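Local coordinates for ThiJ/pfpI family protein (Bacillus anthracis, PDB 3EFE) that is of unknown specific function but belongs to the DJ-1/PfpI family, which includes chaperones, proteases and glyoxalases, at residues D[7-12]-D[63-68]; D[76-81]-D[96-101]; D[132-137]-D[142-147]; D[168-173]-D[194-199]; D[175-180]-D[186-191]. All blocks are in the same frame, centred on the assembly; numbering follows the deposited sequence.

Interaction 1 of 5, residues D[7-12]-D[63-68]; sequences KAFLYV and PDISLD
In the mostly parallel central sheet of this DJ-1/PfpI fold, strand 8-11 and the edge strand 65-66 are not direct neighbours: strand 43-47 runs between them, and the two segments meet only through side chains. There are two separate touches. At one, the CD1 methyl of Ile65 comes to 4.0 Å from CE1 of the Phe9 ring, approaching it obliquely, with the two side chains at about a right angle. Ile65 can reach that far because its CG1 lies between the backbone N and the carbonyl carbon (chi1 75°) and the chain then extends to CD1. At the other, Val12 CG2 sits 3.8 Å from Pro63 CG and almost as near to Pro63 CB, so one methyl rests on one side of the pyrrolidine ring. Around these pairs, Phe9 also packs on Ile44 and Val46 of the intervening strand and on Leu72, while Val12 lies on Thr45. Asp64, between the two touching residues, turns its OD2 to the backbone N of Thr45. Across the segments themselves the contact rests on apolar packing alone, with Phe9, Val12 and Pro63 buried and Ile65 partly exposed, so nothing directional fixes the pairing.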
# COMPACT_ATOMS: atom_id res chain seq x y z
N LYS D 7 -14.49 15.75 -3.57
CA LYS D 7 -13.16 15.45 -4.13
C LYS D 7 -12.24 14.81 -3.09
O LYS D 7 -12.47 14.95 -1.92
CB LYS D 7 -12.54 16.70 -4.73
CG LYS D 7 -13.59 17.45 -5.55
CD LYS D 7 -12.99 18.31 -6.63
CE LYS D 7 -14.10 18.86 -7.53
NZ LYS D 7 -15.09 19.73 -6.76
N ALA D 8 -11.28 14.03 -3.55
CA ALA D 8 -10.28 13.41 -2.72
C ALA D 8 -8.96 13.75 -3.35
O ALA D 8 -8.76 13.55 -4.50
CB ALA D 8 -10.48 11.92 -2.60
N PHE D 9 -8.10 14.34 -2.55
CA PHE D 9 -6.73 14.71 -2.95
C PHE D 9 -5.71 13.86 -2.24
O PHE D 9 -5.84 13.64 -1.05
CB PHE D 9 -6.47 16.17 -2.64
CG PHE D 9 -7.34 17.10 -3.44
CD1 PHE D 9 -7.11 17.28 -4.80
CD2 PHE D 9 -8.37 17.76 -2.85
CE1 PHE D 9 -7.86 18.11 -5.54
CE2 PHE D 9 -9.20 18.63 -3.61
CZ PHE D 9 -8.91 18.78 -4.98
N LEU D 10 -4.71 13.37 -2.97
CA LEU D 10 -3.56 12.79 -2.31
C LEU D 10 -2.37 13.66 -2.63
O LEU D 10 -1.91 13.76 -3.78
CB LEU D 10 -3.34 11.36 -2.80
CG LEU D 10 -2.09 10.63 -2.30
CD1 LEU D 10 -2.24 10.22 -0.80
CD2 LEU D 10 -1.67 9.50 -3.26
N TYR D 11 -1.79 14.24 -1.61
CA TYR D 11 -0.48 14.92 -1.78
C TYR D 11 0.64 13.94 -2.09
O TYR D 11 0.93 13.01 -1.30
CB TYR D 11 -0.21 15.77 -0.54
CG TYR D 11 1.04 16.62 -0.62
CD1 TYR D 11 1.19 17.61 -1.60
CD2 TYR D 11 2.06 16.44 0.31
CE1 TYR D 11 2.36 18.39 -1.64
CE2 TYR D 11 3.18 17.22 0.29
CZ TYR D 11 3.35 18.18 -0.71
OH TYR D 11 4.53 18.91 -0.72
N VAL D 12 1.26 14.16 -3.26
CA VAL D 12 2.36 13.31 -3.77
C VAL D 12 3.71 14.05 -3.76
O VAL D 12 3.79 15.20 -4.19
CB VAL D 12 2.00 12.63 -5.22
CG1 VAL D 12 0.75 11.76 -5.07
CG2 VAL D 12 1.84 13.63 -6.30
N PRO D 63 2.17 13.90 -11.01
CA PRO D 63 1.07 14.56 -10.32
C PRO D 63 0.03 15.05 -11.32
O PRO D 63 0.37 15.51 -12.43
CB PRO D 63 1.77 15.73 -9.59
CG PRO D 63 3.10 15.31 -9.45
CD PRO D 63 3.43 14.61 -10.74
N ASP D 64 -1.23 14.88 -10.93
CA ASP D 64 -2.37 15.37 -11.71
C ASP D 64 -2.36 16.87 -11.79
O ASP D 64 -2.55 17.41 -12.88
CB ASP D 64 -3.69 14.93 -11.09
CG ASP D 64 -3.95 13.47 -11.32
OD1 ASP D 64 -3.44 12.98 -12.32
OD2 ASP D 64 -4.63 12.82 -10.51
N ILE D 65 -2.22 17.53 -10.66
CA ILE D 65 -2.19 18.94 -10.59
C ILE D 65 -1.13 19.40 -9.57
O ILE D 65 -0.55 18.59 -8.82
CB ILE D 65 -3.60 19.51 -10.19
CG1 ILE D 65 -3.92 19.29 -8.68
CG2 ILE D 65 -4.70 18.97 -11.15
CD1 ILE D 65 -5.38 19.59 -8.26
N SER D 66 -0.88 20.71 -9.55
CA SER D 66 0.10 21.32 -8.70
C SER D 66 -0.64 21.95 -7.58
O SER D 66 -1.81 22.16 -7.70
CB SER D 66 0.97 22.33 -9.49
OG SER D 66 0.45 23.66 -9.48
N LEU D 67 -0.00 22.21 -6.45
CA LEU D 67 -0.72 22.79 -5.32
C LEU D 67 -1.51 24.04 -5.72
O LEU D 67 -2.64 24.21 -5.29
CB LEU D 67 0.23 23.10 -4.17
CG LEU D 67 -0.39 23.64 -2.87
CD1 LEU D 67 -1.59 22.80 -2.40
CD2 LEU D 67 0.70 23.77 -1.76
N ASP D 68 -0.92 24.91 -6.53
CA ASP D 68 -1.62 26.11 -7.05
C ASP D 68 -2.98 25.84 -7.66
O ASP D 68 -3.95 26.49 -7.30
CB ASP D 68 -0.81 26.74 -8.16
CG ASP D 68 0.16 27.75 -7.67
OD1 ASP D 68 0.05 28.14 -6.47
OD2 ASP D 68 1.04 28.15 -8.51

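Interaction 2 of 5, residues D[76-81]-D[96-101]; sequences DLLILP and ERIGQA
No ring or other flat group takes part where Leu78 and Leu80 meet Ile98; three branched aliphatic side chains make the contact. Ile98 stands on the side of the helix turned to the strand and gives its CG1 to one leucine and its CD1 to the other. CG1 lies 3.9 Å from CD2 of Leu78, the two side chains crossing at about a right angle, so that the leucine methyl bears on the middle of the isoleucine chain. The terminal CD1 of Ile98 meets CD1 of Leu80 at 4.0 Å, and here the side chains reach out to each other tip to tip. The leucines arrive differently. Leu78 has CG anti to the backbone N (chi1 -178°), whereas in Leu80 CG lies beside its own backbone N, anti to the carbonyl carbon. Leu78 and Leu80 are two residues apart on the strand and therefore lie on the same side of the sheet, with Ile98 serving both. Neighbours complete the layer: Phe9 packs on Leu78, while Val108 and Ala110 pack on Leu80. Farther round the helix, Arg97 uses NH2 to bond the carbonyl O of Cys70, tying the helix to the loop after strand 65-66. Strand 77-80, helix 92-104 and strand 107-111 form a beta-alpha-beta unit, and this is the strand-to-helix packing of such a crossover in a three-layer alpha/beta/alpha fold.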
# COMPACT_ATOMS: atom_id res chain seq x y z
N ASP D 76 -14.06 18.42 1.27
CA ASP D 76 -13.13 17.74 0.35
C ASP D 76 -12.33 16.81 1.24
O ASP D 76 -12.40 16.91 2.46
CB ASP D 76 -12.22 18.73 -0.42
CG ASP D 76 -12.94 19.38 -1.69
OD1 ASP D 76 -13.98 18.80 -2.10
OD2 ASP D 76 -12.46 20.41 -2.27
N LEU D 77 -11.61 15.88 0.65
CA LEU D 77 -10.66 15.01 1.40
C LEU D 77 -9.25 15.29 0.93
O LEU D 77 -8.98 15.24 -0.29
CB LEU D 77 -10.99 13.48 1.30
CG LEU D 77 -9.95 12.45 1.90
CD1 LEU D 77 -9.89 12.41 3.47
CD2 LEU D 77 -10.23 11.02 1.29
N LEU D 78 -8.38 15.57 1.90
CA LEU D 78 -6.91 15.68 1.65
C LEU D 78 -6.11 14.65 2.43
O LEU D 78 -6.05 14.72 3.63
CB LEU D 78 -6.38 17.06 2.01
CG LEU D 78 -4.89 17.34 1.77
CD1 LEU D 78 -4.47 17.23 0.30
CD2 LEU D 78 -4.53 18.73 2.38
N ILE D 79 -5.51 13.68 1.71
CA ILE D 79 -4.62 12.64 2.27
C ILE D 79 -3.11 13.11 2.32
O ILE D 79 -2.47 13.47 1.29
CB ILE D 79 -4.72 11.28 1.49
CG1 ILE D 79 -6.16 10.83 1.41
CG2 ILE D 79 -3.83 10.17 2.15
CD1 ILE D 79 -6.51 9.91 0.21
N LEU D 80 -2.54 13.08 3.52
CA LEU D 80 -1.11 13.32 3.66
C LEU D 80 -0.38 12.07 4.14
O LEU D 80 -0.45 11.71 5.31
CB LEU D 80 -0.82 14.50 4.56
CG LEU D 80 -1.82 15.67 4.46
CD1 LEU D 80 -1.69 16.47 5.78
CD2 LEU D 80 -1.61 16.47 3.16
N PRO D 81 0.37 11.42 3.24
CA PRO D 81 1.20 10.29 3.58
C PRO D 81 2.50 10.69 4.31
O PRO D 81 2.91 11.85 4.24
CB PRO D 81 1.56 9.69 2.23
CG PRO D 81 1.34 10.71 1.29
CD PRO D 81 0.48 11.78 1.84
N GLU D 96 0.80 25.51 4.91
CA GLU D 96 0.12 26.77 5.23
C GLU D 96 -1.33 26.66 4.87
O GLU D 96 -2.22 26.98 5.69
CB GLU D 96 0.82 27.96 4.59
CG GLU D 96 2.27 28.15 5.25
CD GLU D 96 3.19 29.30 4.67
OE1 GLU D 96 2.86 29.90 3.58
OE2 GLU D 96 4.27 29.54 5.27
N ARG D 97 -1.56 26.12 3.67
CA ARG D 97 -2.87 25.88 3.06
C ARG D 97 -3.68 24.93 3.85
O ARG D 97 -4.87 24.96 3.75
CB ARG D 97 -2.72 25.22 1.68
CG ARG D 97 -1.91 25.99 0.63
CD ARG D 97 -2.73 26.94 -0.24
NE ARG D 97 -4.06 26.40 -0.53
CZ ARG D 97 -4.46 25.79 -1.65
NH1 ARG D 97 -3.69 25.64 -2.71
NH2 ARG D 97 -5.70 25.35 -1.69
N ILE D 98 -3.03 24.04 4.59
CA ILE D 98 -3.71 23.01 5.38
C ILE D 98 -4.42 23.70 6.52
O ILE D 98 -5.48 23.23 7.00
CB ILE D 98 -2.71 21.89 5.93
CG1 ILE D 98 -2.39 20.86 4.84
CG2 ILE D 98 -3.30 21.15 7.13
CD1 ILE D 98 -0.91 20.28 4.86
N GLY D 99 -3.80 24.79 6.98
CA GLY D 99 -4.35 25.57 8.07
C GLY D 99 -5.68 26.13 7.70
O GLY D 99 -6.59 26.08 8.51
N GLN D 100 -5.77 26.66 6.47
CA GLN D 100 -7.02 27.25 5.93
C GLN D 100 -8.01 26.15 5.61
O GLN D 100 -9.18 26.25 5.98
CB GLN D 100 -6.80 28.03 4.61
CG GLN D 100 -5.58 29.00 4.55
CD GLN D 100 -5.13 29.31 3.10
OE1 GLN D 100 -3.95 29.67 2.84
NE2 GLN D 100 -6.07 29.13 2.12
N ALA D 101 -7.54 25.12 4.89
CA ALA D 101 -8.37 23.94 4.61
C ALA D 101 -9.08 23.52 5.87
O ALA D 101 -10.24 23.30 5.85
CB ALA D 101 -7.55 22.78 4.06

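Interaction 3 of 5, residues D[132-137]-D[142-147]; sequences NNLEYT and PNYKGE
Thr137 and Tyr144, both buried, make the close-packed part of this contact. The threonine methyl CG2 stands over one face of the phenol ring, 4.2 Å from its centroid and 14° off the normal, a CH-pi contact, while the backbone N of Gly146 lies against the opposite face. Leu134 CD1 comes in at the ring edge near its plane, 3.9 Å from Tyr144 OH. The methyl of Thr137 is anti to the backbone N (chi1 -62° for OG1), which turns OG1 aside toward Ser131. The solvent side belongs to the exposed Glu147: both methyls of Leu134 lie by its extended chain, CD1 being 3.9 Å from CG, and its OE2 forms a salt bridge with Lys138. Asn133 caps the N terminus of the helix, just before Leu134, its OD1 accepting from Tyr136 N at 2.8 Å. Glu135 OE1 and Glu147 OE1 lie 5.1 Å apart; Lys138, bridged to Glu147 and at long, weak range from Glu135, probably eases the repulsion.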
# COMPACT_ATOMS: atom_id res chain seq x y z
N ASN D 132 3.41 8.54 15.40
CA ASN D 132 4.22 7.36 15.63
C ASN D 132 4.63 7.21 17.07
O ASN D 132 4.59 6.13 17.60
CB ASN D 132 5.43 7.36 14.68
CG ASN D 132 5.00 7.08 13.24
OD1 ASN D 132 4.09 6.27 13.00
ND2 ASN D 132 5.69 7.71 12.25
N ASN D 133 5.05 8.29 17.70
CA ASN D 133 5.58 8.26 19.06
C ASN D 133 5.54 9.68 19.64
O ASN D 133 6.09 10.62 19.03
CB ASN D 133 7.05 7.77 19.02
CG ASN D 133 7.69 7.75 20.40
OD1 ASN D 133 8.48 8.64 20.74
ND2 ASN D 133 7.32 6.73 21.22
N LEU D 134 4.89 9.82 20.78
CA LEU D 134 4.82 11.09 21.48
C LEU D 134 6.20 11.75 21.76
O LEU D 134 6.42 12.93 21.39
CB LEU D 134 4.16 10.85 22.81
CG LEU D 134 3.93 12.08 23.70
CD1 LEU D 134 3.20 13.21 22.92
CD2 LEU D 134 3.13 11.53 24.83
N GLU D 135 7.13 10.97 22.31
CA GLU D 135 8.46 11.53 22.67
C GLU D 135 9.22 12.02 21.49
O GLU D 135 9.83 13.09 21.56
CB GLU D 135 9.25 10.59 23.58
CG GLU D 135 8.44 10.34 24.89
CD GLU D 135 8.17 11.67 25.69
OE1 GLU D 135 7.17 11.72 26.45
OE2 GLU D 135 8.99 12.66 25.57
N TYR D 136 9.14 11.30 20.38
CA TYR D 136 9.82 11.73 19.20
C TYR D 136 9.12 12.96 18.64
O TYR D 136 9.78 13.87 18.20
CB TYR D 136 9.90 10.57 18.20
CG TYR D 136 10.70 10.89 16.95
CD1 TYR D 136 12.09 11.06 17.00
CD2 TYR D 136 10.06 11.08 15.71
CE1 TYR D 136 12.82 11.39 15.83
CE2 TYR D 136 10.76 11.41 14.57
CZ TYR D 136 12.15 11.54 14.62
OH TYR D 136 12.83 11.90 13.46
N THR D 137 7.79 13.02 18.70
CA THR D 137 7.07 14.15 18.14
C THR D 137 7.46 15.40 18.95
O THR D 137 7.68 16.43 18.35
CB THR D 137 5.49 13.95 18.19
OG1 THR D 137 5.09 12.82 17.41
CG2 THR D 137 4.72 15.20 17.73
N PRO D 142 9.26 21.63 18.01
CA PRO D 142 9.34 22.77 18.94
C PRO D 142 8.01 23.52 19.23
O PRO D 142 7.75 23.87 20.40
CB PRO D 142 10.32 23.74 18.27
CG PRO D 142 10.76 23.13 16.98
CD PRO D 142 10.34 21.68 17.01
N ASN D 143 7.23 23.82 18.17
CA ASN D 143 5.99 24.58 18.34
C ASN D 143 4.72 23.72 18.58
O ASN D 143 3.59 24.19 18.37
CB ASN D 143 5.75 25.76 17.30
CG ASN D 143 6.56 25.65 15.99
OD1 ASN D 143 6.84 24.56 15.49
ND2 ASN D 143 6.86 26.81 15.37
N TYR D 144 4.93 22.48 19.06
CA TYR D 144 3.86 21.54 19.39
C TYR D 144 3.47 21.68 20.84
O TYR D 144 4.29 21.56 21.71
CB TYR D 144 4.31 20.10 19.08
CG TYR D 144 3.43 19.01 19.61
CD1 TYR D 144 2.14 18.82 19.14
CD2 TYR D 144 3.89 18.11 20.54
CE1 TYR D 144 1.34 17.79 19.66
CE2 TYR D 144 3.07 17.06 21.05
CZ TYR D 144 1.83 16.91 20.59
OH TYR D 144 1.07 15.85 21.08
N LYS D 145 2.20 21.93 21.10
CA LYS D 145 1.72 22.10 22.49
C LYS D 145 0.48 21.24 22.79
O LYS D 145 -0.35 21.55 23.71
CB LYS D 145 1.42 23.59 22.75
CG LYS D 145 2.59 24.58 22.55
CD LYS D 145 2.06 26.04 22.41
CE LYS D 145 3.09 27.03 21.81
NZ LYS D 145 4.53 26.72 22.20
N GLY D 146 0.36 20.13 22.05
CA GLY D 146 -0.85 19.31 22.07
C GLY D 146 -0.70 18.06 22.87
O GLY D 146 -1.50 17.21 22.75
N GLU D 147 0.31 17.94 23.70
CA GLU D 147 0.52 16.68 24.42
C GLU D 147 -0.66 16.14 25.19
O GLU D 147 -0.80 14.92 25.39
CB GLU D 147 1.68 16.81 25.40
CG GLU D 147 2.10 15.44 25.91
CD GLU D 147 3.23 15.41 26.93
OE1 GLU D 147 3.15 14.48 27.79
OE2 GLU D 147 4.16 16.27 26.85

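Interaction 4 of 5, residues D[168-173]-D[194-199]; sequences APLEFA and LNKTHK
Glu171 and Lys196 both bend at their second torsion (chi2 76° and 67°), and these two kinks bring the carboxylate and the ammonium group together between the helices. Lys196 NZ donates to Glu171 OE2 at 3.1 Å, meeting the oxygen on its syn side, 17° out of the carboxylate plane, as a salt bridge with the chains crossing at about a right angle. OE2 has a second partner, the hydroxyl of Tyr192, so two groups grip one oxygen, and His198 of the second subunit packs on the same glutamate. Beside the salt bridge lies a van der Waals contact, made on the Asn195 side by CB. Leu170 points toward the other helix and straddles Asn195 with both methyls: CD2 is 3.5 Å from Asn195 CB, and CD1 is 3.6 Å from that same CB. CD1 also lies against the backbone, 3.5 Å from Lys196 N. The amide of Asn195 is turned to its own helix, where ND2 bonds the carbonyl O of Trp191. The contact joins the start of helix 169-179 to the end of helix 185-197. Helix 18-30 flanks it through Tyr23, which touches Pro169 and Asn195, helix 201-209 lies on Leu194, and Phe172, on the same helix turn as Leu170, meets Ile79 of strand 77-80.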
# COMPACT_ATOMS: atom_id res chain seq x y z
N ALA D 168 -0.16 1.63 10.94
CA ALA D 168 -1.60 1.38 11.02
C ALA D 168 -2.36 1.92 9.79
O ALA D 168 -3.33 2.68 9.93
CB ALA D 168 -2.14 2.04 12.33
N PRO D 169 -1.96 1.50 8.55
CA PRO D 169 -2.71 1.96 7.37
C PRO D 169 -4.18 1.50 7.21
O PRO D 169 -4.99 2.22 6.59
CB PRO D 169 -1.85 1.49 6.20
CG PRO D 169 -0.90 0.50 6.74
CD PRO D 169 -0.83 0.61 8.19
N LEU D 170 -4.53 0.32 7.72
CA LEU D 170 -5.92 -0.20 7.65
C LEU D 170 -6.81 0.57 8.54
O LEU D 170 -7.97 0.87 8.18
CB LEU D 170 -6.02 -1.62 8.16
CG LEU D 170 -6.29 -2.86 7.32
CD1 LEU D 170 -6.65 -4.10 8.23
CD2 LEU D 170 -7.38 -2.58 6.27
N GLU D 171 -6.32 0.79 9.78
CA GLU D 171 -7.01 1.61 10.76
C GLU D 171 -7.19 3.06 10.26
O GLU D 171 -8.26 3.66 10.44
CB GLU D 171 -6.24 1.64 12.12
CG GLU D 171 -6.40 0.42 12.92
CD GLU D 171 -5.57 -0.75 12.40
OE1 GLU D 171 -4.59 -0.58 11.58
OE2 GLU D 171 -5.93 -1.86 12.89
N PHE D 172 -6.10 3.62 9.73
CA PHE D 172 -6.11 4.91 9.05
C PHE D 172 -7.21 4.95 7.99
O PHE D 172 -8.02 5.87 7.97
CB PHE D 172 -4.74 5.21 8.47
CG PHE D 172 -4.62 6.55 7.72
CD1 PHE D 172 -4.83 7.77 8.39
CD2 PHE D 172 -4.26 6.59 6.39
CE1 PHE D 172 -4.66 8.96 7.73
CE2 PHE D 172 -4.14 7.80 5.71
CZ PHE D 172 -4.26 8.98 6.40
N ALA D 173 -7.24 3.96 7.13
CA ALA D 173 -8.19 3.88 5.98
C ALA D 173 -9.62 3.75 6.48
O ALA D 173 -10.53 4.39 5.98
CB ALA D 173 -7.81 2.71 5.04
N LEU D 194 -11.97 -8.43 7.66
CA LEU D 194 -11.43 -9.35 6.64
C LEU D 194 -9.93 -9.06 6.44
O LEU D 194 -9.09 -9.95 6.51
CB LEU D 194 -12.17 -9.20 5.31
CG LEU D 194 -11.66 -9.96 4.09
CD1 LEU D 194 -11.77 -11.48 4.27
CD2 LEU D 194 -12.34 -9.44 2.79
N ASN D 195 -9.62 -7.80 6.20
CA ASN D 195 -8.27 -7.39 6.00
C ASN D 195 -7.37 -7.63 7.22
O ASN D 195 -6.26 -8.04 7.08
CB ASN D 195 -8.25 -5.92 5.52
CG ASN D 195 -8.64 -5.76 4.07
OD1 ASN D 195 -7.82 -5.99 3.21
ND2 ASN D 195 -9.87 -5.39 3.80
N LYS D 196 -7.87 -7.39 8.42
CA LYS D 196 -7.13 -7.53 9.67
C LYS D 196 -6.92 -9.01 10.05
O LYS D 196 -5.84 -9.47 10.42
CB LYS D 196 -7.91 -6.82 10.76
CG LYS D 196 -7.15 -6.53 12.08
CD LYS D 196 -5.99 -5.50 11.89
CE LYS D 196 -5.29 -5.24 13.18
NZ LYS D 196 -4.08 -4.34 13.01
N THR D 197 -7.98 -9.78 9.92
CA THR D 197 -8.14 -11.12 10.50
C THR D 197 -7.97 -12.22 9.48
O THR D 197 -7.65 -13.33 9.84
CB THR D 197 -9.57 -11.08 11.13
OG1 THR D 197 -9.48 -10.55 12.47
CG2 THR D 197 -10.33 -12.35 11.04
N HIS D 198 -8.22 -11.89 8.22
CA HIS D 198 -8.32 -12.84 7.07
C HIS D 198 -9.33 -13.94 7.22
O HIS D 198 -9.22 -14.92 6.53
CB HIS D 198 -6.98 -13.48 6.69
CG HIS D 198 -5.83 -12.53 6.70
ND1 HIS D 198 -5.97 -11.21 6.37
CD2 HIS D 198 -4.53 -12.71 7.03
CE1 HIS D 198 -4.82 -10.60 6.50
NE2 HIS D 198 -3.94 -11.48 6.94
N LYS D 199 -10.30 -13.79 8.13
CA LYS D 199 -11.26 -14.87 8.36
C LYS D 199 -12.33 -14.74 7.29
O LYS D 199 -12.76 -13.66 6.99
CB LYS D 199 -11.86 -14.84 9.78
CG LYS D 199 -10.88 -15.17 10.84
CD LYS D 199 -11.48 -15.43 12.22
CE LYS D 199 -12.05 -16.90 12.30
NZ LYS D 199 -13.50 -16.96 12.95

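Interaction 5 of 5, residues D[175-180]-D[186-191]; sequences EVLKKI and DALHSW
Aliphatic packing carries most of this contact, and Leu188 is its centre. Its CD1 lies 3.5 Å from CB of Leu177, while CD2 presses against Lys178 CB at 3.4 Å, closer than usual for carbons. CG of Leu188 is anti to the backbone N (chi1 -168°), which carries the branch toward the other helix. Lys178 contributes only hydrocarbon here: its CB, CG and CD all come within 3.9 Å of Leu188 CD2, the two side chains crossing at about a right angle, and the ammonium end leads away. The two helices, 169-179 and 185-197, form an antiparallel hairpin, with segments 175-179 and 186-191 at 177° and 10.8 Å between axes. An aromatic contact follows. Leu177 CD2 sits over one face of the Trp191 indole, 4.1 Å from CH2, again with the side chains nearly perpendicular. The polar contacts stay outside this interface: Trp191 NE1 makes a weak bond to Glu27, and Ser190 OG lies 2.8 Å from the carbonyl O of Asp186.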
# COMPACT_ATOMS: atom_id res chain seq x y z
N GLU D 175 -10.83 4.77 9.44
CA GLU D 175 -11.29 6.01 10.04
C GLU D 175 -11.60 7.05 8.99
O GLU D 175 -12.57 7.76 9.15
CB GLU D 175 -10.20 6.61 11.03
CG GLU D 175 -9.90 5.78 12.33
CD GLU D 175 -11.09 5.68 13.26
OE1 GLU D 175 -12.10 6.39 13.02
OE2 GLU D 175 -11.02 4.87 14.22
N VAL D 176 -10.81 7.17 7.92
CA VAL D 176 -11.13 8.14 6.86
C VAL D 176 -12.43 7.75 6.21
O VAL D 176 -13.31 8.59 6.01
CB VAL D 176 -10.03 8.27 5.78
CG1 VAL D 176 -10.46 9.23 4.66
CG2 VAL D 176 -8.80 8.75 6.41
N LEU D 177 -12.56 6.46 5.93
CA LEU D 177 -13.70 5.91 5.18
C LEU D 177 -15.00 6.19 5.92
O LEU D 177 -15.99 6.56 5.32
CB LEU D 177 -13.50 4.41 4.94
CG LEU D 177 -13.03 3.85 3.57
CD1 LEU D 177 -12.69 4.85 2.45
CD2 LEU D 177 -11.98 2.79 3.71
N LYS D 178 -14.95 5.99 7.24
CA LYS D 178 -16.01 6.25 8.16
C LYS D 178 -16.30 7.74 8.27
O LYS D 178 -17.42 8.11 8.20
CB LYS D 178 -15.60 5.73 9.51
CG LYS D 178 -16.67 5.73 10.58
CD LYS D 178 -16.05 4.87 11.70
CE LYS D 178 -16.93 4.71 12.91
NZ LYS D 178 -16.99 6.03 13.70
N LYS D 179 -15.30 8.58 8.42
CA LYS D 179 -15.56 10.03 8.51
C LYS D 179 -16.34 10.50 7.30
O LYS D 179 -17.28 11.19 7.47
CB LYS D 179 -14.22 10.84 8.66
CG LYS D 179 -14.33 12.39 8.81
CD LYS D 179 -15.00 12.83 10.15
CE LYS D 179 -16.03 14.08 10.00
NZ LYS D 179 -16.83 14.54 11.30
N ILE D 180 -15.93 10.14 6.07
CA ILE D 180 -16.61 10.61 4.85
C ILE D 180 -17.90 9.87 4.43
O ILE D 180 -18.56 10.23 3.42
CB ILE D 180 -15.62 10.73 3.66
CG1 ILE D 180 -15.19 9.36 3.10
CG2 ILE D 180 -14.35 11.56 4.08
CD1 ILE D 180 -14.56 9.48 1.76
N ASP D 186 -21.83 -1.70 8.49
CA ASP D 186 -21.64 -3.18 8.19
C ASP D 186 -20.54 -3.53 7.20
O ASP D 186 -19.75 -4.40 7.43
CB ASP D 186 -22.92 -3.76 7.58
CG ASP D 186 -23.98 -4.03 8.60
OD1 ASP D 186 -23.67 -3.81 9.80
OD2 ASP D 186 -25.09 -4.48 8.20
N ALA D 187 -20.55 -2.87 6.07
CA ALA D 187 -19.54 -3.05 5.11
C ALA D 187 -18.17 -2.57 5.66
O ALA D 187 -17.18 -3.24 5.43
CB ALA D 187 -19.94 -2.37 3.72
N LEU D 188 -18.11 -1.47 6.41
CA LEU D 188 -16.82 -0.99 6.93
C LEU D 188 -16.23 -1.90 7.98
O LEU D 188 -15.00 -2.12 8.01
CB LEU D 188 -16.94 0.45 7.47
CG LEU D 188 -15.63 1.20 7.77
CD1 LEU D 188 -14.87 1.57 6.54
CD2 LEU D 188 -15.87 2.42 8.63
N HIS D 189 -17.07 -2.43 8.86
CA HIS D 189 -16.63 -3.43 9.86
C HIS D 189 -16.16 -4.79 9.31
O HIS D 189 -15.15 -5.34 9.75
CB HIS D 189 -17.68 -3.60 11.00
CG HIS D 189 -17.82 -2.38 11.85
ND1 HIS D 189 -16.73 -1.62 12.26
CD2 HIS D 189 -18.91 -1.77 12.38
CE1 HIS D 189 -17.15 -0.59 12.96
NE2 HIS D 189 -18.46 -0.67 13.08
N SER D 190 -16.90 -5.34 8.37
CA SER D 190 -16.53 -6.58 7.73
C SER D 190 -15.29 -6.42 6.82
O SER D 190 -14.46 -7.33 6.75
CB SER D 190 -17.74 -7.12 6.96
OG SER D 190 -18.15 -6.17 5.99
N TRP D 191 -15.20 -5.29 6.12
CA TRP D 191 -14.02 -4.92 5.33
C TRP D 191 -12.78 -4.83 6.26
O TRP D 191 -11.76 -5.44 6.04
CB TRP D 191 -14.23 -3.57 4.63
CG TRP D 191 -13.05 -3.13 3.88
CD1 TRP D 191 -12.68 -3.54 2.65
CD2 TRP D 191 -12.02 -2.23 4.31
NE1 TRP D 191 -11.51 -2.97 2.28
CE2 TRP D 191 -11.09 -2.13 3.26
CE3 TRP D 191 -11.79 -1.49 5.48
CZ2 TRP D 191 -9.94 -1.33 3.34
CZ3 TRP D 191 -10.68 -0.70 5.55
CH2 TRP D 191 -9.76 -0.61 4.49

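From the N terminus, interaction 1 closes the first long loop, linking strand 8-11 to edge strand 65-66 across the intervening strand 43-47. Interaction 2 follows in series and closes the 14-residue connection from strand 77-80 to helix 92-104; the two are joined by backbone bonding between strands 8-11 and 77-80. Interaction 3 closes a small loop over the end of helix 134-140 and touches neither. Further on, interaction 5 nests inside the loop closed by interaction 4, both pairing helices 169-179 and 185-197 along their length. No two loops cross. Leu77 meets Val176 and Ile79 meets Phe172, tying strand 77-80 to helix 169-179, on the other face of the sheet from helix 92-104.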